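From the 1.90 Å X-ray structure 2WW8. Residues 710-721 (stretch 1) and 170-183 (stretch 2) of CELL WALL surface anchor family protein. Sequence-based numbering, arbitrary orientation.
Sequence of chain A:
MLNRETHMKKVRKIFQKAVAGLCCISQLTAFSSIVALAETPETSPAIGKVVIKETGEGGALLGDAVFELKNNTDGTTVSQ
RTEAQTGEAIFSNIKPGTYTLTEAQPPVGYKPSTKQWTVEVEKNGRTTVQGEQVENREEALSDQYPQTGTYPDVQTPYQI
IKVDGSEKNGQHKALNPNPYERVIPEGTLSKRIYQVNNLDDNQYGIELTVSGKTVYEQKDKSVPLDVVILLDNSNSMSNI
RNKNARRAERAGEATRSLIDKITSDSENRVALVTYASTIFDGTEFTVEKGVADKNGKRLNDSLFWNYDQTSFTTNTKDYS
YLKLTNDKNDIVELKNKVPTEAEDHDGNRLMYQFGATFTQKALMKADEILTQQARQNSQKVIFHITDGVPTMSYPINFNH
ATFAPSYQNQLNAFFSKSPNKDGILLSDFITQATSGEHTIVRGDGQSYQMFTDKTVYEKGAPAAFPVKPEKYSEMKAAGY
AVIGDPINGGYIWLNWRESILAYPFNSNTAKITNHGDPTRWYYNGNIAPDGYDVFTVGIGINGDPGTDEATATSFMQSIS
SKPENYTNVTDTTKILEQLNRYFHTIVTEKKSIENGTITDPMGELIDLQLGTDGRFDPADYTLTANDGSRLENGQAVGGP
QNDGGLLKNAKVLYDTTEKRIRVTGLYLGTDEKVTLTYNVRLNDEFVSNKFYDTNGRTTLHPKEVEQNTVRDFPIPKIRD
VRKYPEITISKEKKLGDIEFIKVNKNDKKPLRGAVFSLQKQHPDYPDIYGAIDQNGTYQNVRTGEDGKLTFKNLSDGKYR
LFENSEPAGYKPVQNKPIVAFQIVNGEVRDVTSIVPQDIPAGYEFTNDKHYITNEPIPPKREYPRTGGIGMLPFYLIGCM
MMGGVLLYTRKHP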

# COMPACT_ATOMS: atom_id res chain seq x y z
N VAL A 710 -21.81 -6.66 4.22
CA VAL A 710 -21.30 -5.34 4.01
C VAL A 710 -19.97 -5.29 4.74
O VAL A 710 -19.84 -5.67 5.92
CB VAL A 710 -22.23 -4.30 4.63
CG1 VAL A 710 -21.92 -2.99 3.99
CG2 VAL A 710 -23.63 -4.64 4.31
N ARG A 711 -18.97 -4.82 4.03
CA ARG A 711 -17.66 -4.56 4.63
C ARG A 711 -17.31 -3.06 4.54
O ARG A 711 -17.35 -2.51 3.45
CB ARG A 711 -16.57 -5.35 3.87
CG ARG A 711 -16.89 -6.84 3.51
CD ARG A 711 -17.17 -7.58 4.78
NE ARG A 711 -17.24 -9.02 4.58
CZ ARG A 711 -17.99 -9.82 5.32
NH1 ARG A 711 -18.76 -9.31 6.28
NH2 ARG A 711 -18.00 -11.13 5.10
N ASP A 712 -16.92 -2.44 5.66
CA ASP A 712 -16.50 -1.06 5.74
C ASP A 712 -15.06 -0.83 5.26
O ASP A 712 -14.16 -1.59 5.57
CB ASP A 712 -16.63 -0.51 7.17
CG ASP A 712 -18.08 -0.27 7.54
OD1 ASP A 712 -18.63 0.69 6.97
OD2 ASP A 712 -18.70 -1.09 8.28
N PHE A 713 -14.87 0.25 4.51
CA PHE A 713 -13.56 0.82 4.25
C PHE A 713 -13.13 1.75 5.40
O PHE A 713 -13.97 2.42 6.02
CB PHE A 713 -13.66 1.73 2.99
CG PHE A 713 -13.71 0.97 1.69
CD1 PHE A 713 -14.91 0.49 1.20
CD2 PHE A 713 -12.57 0.89 0.91
CE1 PHE A 713 -14.94 -0.19 -0.04
CE2 PHE A 713 -12.56 0.24 -0.31
CZ PHE A 713 -13.76 -0.29 -0.79
N PRO A 714 -11.82 1.87 5.64
CA PRO A 714 -11.41 2.85 6.66
C PRO A 714 -11.46 4.30 6.10
O PRO A 714 -11.53 4.43 4.88
CB PRO A 714 -9.97 2.43 6.95
CG PRO A 714 -9.48 1.85 5.66
CD PRO A 714 -10.67 1.17 5.02
N ILE A 715 -11.49 5.35 6.93
CA ILE A 715 -11.82 6.72 6.46
C ILE A 715 -10.79 7.82 6.84
O ILE A 715 -10.56 8.06 8.02
CB ILE A 715 -13.20 7.20 7.04
CG1 ILE A 715 -14.27 6.11 6.96
CG2 ILE A 715 -13.70 8.40 6.27
CD1 ILE A 715 -14.72 5.94 5.56
N PRO A 716 -10.20 8.53 5.85
CA PRO A 716 -9.31 9.67 6.06
C PRO A 716 -10.06 10.92 6.53
O PRO A 716 -11.29 10.99 6.43
CB PRO A 716 -8.78 9.96 4.65
CG PRO A 716 -8.94 8.61 3.91
CD PRO A 716 -10.31 8.21 4.40
N LYS A 717 -9.28 11.90 7.01
CA LYS A 717 -9.86 13.14 7.53
C LYS A 717 -9.04 14.31 7.01
O LYS A 717 -7.82 14.15 6.84
CB LYS A 717 -9.79 13.20 9.06
CG LYS A 717 -10.74 12.22 9.73
CD LYS A 717 -10.04 10.95 10.13
CE LYS A 717 -10.96 10.15 11.07
NZ LYS A 717 -11.79 9.15 10.27
N ILE A 718 -9.67 15.47 6.81
CA ILE A 718 -8.92 16.65 6.40
C ILE A 718 -9.47 17.83 7.18
O ILE A 718 -10.64 17.81 7.63
CB ILE A 718 -9.00 16.91 4.87
CG1 ILE A 718 -10.47 17.13 4.45
CG2 ILE A 718 -8.32 15.75 4.10
CD1 ILE A 718 -10.64 17.57 3.01
N ARG A 719 -8.61 18.84 7.38
CA ARG A 719 -9.05 20.08 8.02
C ARG A 719 -8.33 21.28 7.44
O ARG A 719 -7.40 21.14 6.64
CB ARG A 719 -8.77 20.04 9.52
CG ARG A 719 -7.27 19.91 9.79
CD ARG A 719 -6.98 20.22 11.22
NE ARG A 719 -5.58 20.01 11.59
CZ ARG A 719 -5.11 20.34 12.77
NH1 ARG A 719 -5.93 20.89 13.65
NH2 ARG A 719 -3.83 20.14 13.07
N ASP A 720 -8.74 22.47 7.88
CA ASP A 720 -8.00 23.71 7.59
C ASP A 720 -8.21 24.67 8.76
O ASP A 720 -9.06 24.39 9.62
CB ASP A 720 -8.43 24.39 6.28
CG ASP A 720 -7.38 25.38 5.75
OD1 ASP A 720 -6.23 25.43 6.26
OD2 ASP A 720 -7.70 26.13 4.81
N VAL A 721 -7.44 25.75 8.80
CA VAL A 721 -7.57 26.75 9.87
C VAL A 721 -7.96 28.05 9.19
O VAL A 721 -7.33 28.45 8.20
CB VAL A 721 -6.28 26.89 10.74
CG1 VAL A 721 -5.07 27.28 9.90
CG2 VAL A 721 -6.46 27.95 11.83
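Stretch 2 (170-183) GQHKALNPNPYERV

Stretch 2 lies along stretch 1 as an antiparallel strand partner over a short central register, extended at one end by a charged clasp and at the other by packed prolines and a reaching arginine. The two segments are at least 529 residues apart in sequence where they touch, yet together they bury 733 Å² of surface.

The register is set by Lys717 facing Leu175, with CA atoms 5.1 Å apart, and Ile718 facing Ala174, with CA atoms 4.3 Å apart. The first is the hydrogen-bonded pair: Lys717 N donates to Leu175 O and Leu175 N donates to Lys717 O, both at 2.9 Å. The second is a non-hydrogen-bonded pair, where the close spacing instead brings Ile718 CA to 3.3 Å from Lys173 O and Ala174 CA to 3.3 Å from Lys717 O, both CA-H...O contacts. Arg719 N then donates to Lys173 O at 2.8 Å, carrying the ladder one step further, although Lys173 itself, with phi/psi of -97/-11, has left the extended conformation of Ala174 and Leu175.

Side chains alternate as the strand geometry demands. Ile718 and Ala174 share one face, with Ile718 CG2 3.9 Å from Ala174 CB; the small alanine meets a branched isoleucine whose end leads away. Lys717 and Leu175 share the other face, their CB atoms 4.4 Å apart. The end of Lys717 also leads away, and its NZ is held by Ile715 O at 2.8 Å within its own stretch.

Beyond the register, from a p chi1, Arg719 extends its long side chain to the other backbone: NE and NH2 both donate to His172 O, at 2.9 and 3.0 Å, so one carbonyl takes two bonds at the edge of the guanidinium. Lys173 reaches along stretch 1, its NZ forming a salt bridge with Asp720 OD1 at 2.9 Å. A water lies 2.9 Å from Lys173 NZ, from which it accepts a weak hydrogen bond, and 2.8 Å from Asp720 OD2, in position to donate to it.

Toward the other end, prolines replace ladder bonds with apolar packing. Pro714 CB sits 3.5 Å from Pro177 CB, and Pro716 CG lies 3.9 Å from Pro177 CD. Past the irregular link that contains the cis peptide before Pro179, Arg182 extends with chi1 to chi3 all t, and its NH1 donates to Asp712 O at 2.9 Å. The rule to read here is economical: a few backbone bonds fix the register, and long side chains bond to carbonyls or a carboxylate beyond it.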

# COMPACT_ATOMS: atom_id res chain seq x y z
N GLY A 170 4.50 22.99 11.30
CA GLY A 170 4.61 22.11 12.46
C GLY A 170 3.37 21.29 12.74
O GLY A 170 3.42 20.39 13.57
N GLN A 171 2.25 21.57 12.07
CA GLN A 171 1.04 20.77 12.27
C GLN A 171 0.52 20.18 10.96
O GLN A 171 0.95 20.59 9.88
CB GLN A 171 -0.05 21.60 12.95
CG GLN A 171 0.34 22.14 14.34
CD GLN A 171 0.55 21.00 15.35
OE1 GLN A 171 1.68 20.62 15.64
NE2 GLN A 171 -0.55 20.45 15.86
N HIS A 172 -0.41 19.23 11.04
CA HIS A 172 -0.85 18.53 9.84
C HIS A 172 -2.32 18.80 9.55
O HIS A 172 -3.16 18.92 10.45
CB HIS A 172 -0.57 17.03 9.97
CG HIS A 172 0.86 16.66 9.77
ND1 HIS A 172 1.85 16.94 10.70
CD2 HIS A 172 1.49 16.02 8.75
CE1 HIS A 172 3.02 16.50 10.26
NE2 HIS A 172 2.82 15.93 9.08
N LYS A 173 -2.61 18.83 8.25
CA LYS A 173 -3.95 19.11 7.74
C LYS A 173 -4.78 17.86 7.37
O LYS A 173 -6.00 17.94 7.16
CB LYS A 173 -3.85 20.13 6.60
CG LYS A 173 -3.69 21.53 7.13
CD LYS A 173 -3.35 22.55 6.06
CE LYS A 173 -4.59 22.88 5.24
NZ LYS A 173 -4.42 24.14 4.45
N ALA A 174 -4.13 16.71 7.34
CA ALA A 174 -4.80 15.49 6.88
C ALA A 174 -4.27 14.25 7.58
O ALA A 174 -3.08 14.21 7.94
CB ALA A 174 -4.63 15.34 5.38
N LEU A 175 -5.18 13.28 7.72
CA LEU A 175 -4.98 11.99 8.42
C LEU A 175 -5.48 10.82 7.57
O LEU A 175 -6.57 10.88 6.97
CB LEU A 175 -5.69 11.91 9.79
CG LEU A 175 -5.45 13.10 10.76
CD1 LEU A 175 -6.41 13.09 11.93
CD2 LEU A 175 -4.01 13.18 11.26
N ASN A 176 -4.68 9.76 7.56
CA ASN A 176 -5.04 8.51 6.93
C ASN A 176 -5.22 7.45 8.01
O ASN A 176 -4.57 7.51 9.07
CB ASN A 176 -3.94 8.05 5.97
CG ASN A 176 -4.19 8.50 4.53
OD1 ASN A 176 -5.33 8.81 4.13
ND2 ASN A 176 -3.12 8.54 3.74
N PRO A 177 -6.07 6.48 7.72
CA PRO A 177 -6.11 5.27 8.52
C PRO A 177 -4.77 4.57 8.38
O PRO A 177 -4.13 4.65 7.31
CB PRO A 177 -7.14 4.38 7.82
CG PRO A 177 -7.45 5.05 6.52
CD PRO A 177 -7.09 6.50 6.64
N ASN A 178 -4.42 3.83 9.43
CA ASN A 178 -3.24 3.00 9.40
C ASN A 178 -3.39 1.67 10.12
O ASN A 178 -3.67 1.66 11.32
CB ASN A 178 -2.06 3.77 9.99
CG ASN A 178 -0.74 3.04 9.80
OD1 ASN A 178 -0.34 2.76 8.68
ND2 ASN A 178 -0.07 2.73 10.90
N PRO A 179 -3.20 0.54 9.41
CA PRO A 179 -3.03 0.54 7.94
C PRO A 179 -4.25 0.96 7.15
O PRO A 179 -5.37 0.90 7.67
CB PRO A 179 -2.65 -0.91 7.62
CG PRO A 179 -3.09 -1.69 8.71
CD PRO A 179 -2.94 -0.80 9.96
N TYR A 180 -4.04 1.33 5.88
CA TYR A 180 -5.10 1.91 5.09
C TYR A 180 -5.70 0.74 4.32
O TYR A 180 -6.78 0.87 3.80
CB TYR A 180 -4.61 3.07 4.19
CG TYR A 180 -3.69 2.72 3.04
CD1 TYR A 180 -2.30 2.72 3.19
CD2 TYR A 180 -4.23 2.39 1.78
CE1 TYR A 180 -1.46 2.42 2.11
CE2 TYR A 180 -3.42 2.02 0.69
CZ TYR A 180 -2.02 2.05 0.89
OH TYR A 180 -1.23 1.72 -0.17
N GLU A 181 -5.00 -0.39 4.28
CA GLU A 181 -5.52 -1.61 3.72
C GLU A 181 -6.04 -2.59 4.80
O GLU A 181 -5.34 -2.89 5.77
CB GLU A 181 -4.44 -2.22 2.83
CG GLU A 181 -4.87 -3.57 2.24
CD GLU A 181 -3.92 -4.03 1.10
OE1 GLU A 181 -2.93 -4.74 1.39
OE2 GLU A 181 -4.17 -3.66 -0.08
N ARG A 182 -7.26 -3.07 4.62
CA ARG A 182 -7.94 -3.96 5.55
C ARG A 182 -8.09 -5.36 4.94
O ARG A 182 -8.63 -5.54 3.83
CB ARG A 182 -9.33 -3.36 5.86
CG ARG A 182 -10.07 -4.05 7.01
CD ARG A 182 -11.53 -3.55 7.04
NE ARG A 182 -12.13 -3.95 8.33
CZ ARG A 182 -13.44 -3.95 8.59
NH1 ARG A 182 -14.28 -3.63 7.63
NH2 ARG A 182 -13.90 -4.32 9.78
N VAL A 183 -7.70 -6.38 5.70
CA VAL A 183 -8.00 -7.77 5.34
C VAL A 183 -9.48 -8.09 5.63
O VAL A 183 -9.96 -7.84 6.75
CB VAL A 183 -7.08 -8.75 6.10
CG1 VAL A 183 -7.32 -10.17 5.63
CG2 VAL A 183 -5.58 -8.34 5.88
O HOH W 1 -5.14 26.93 3.99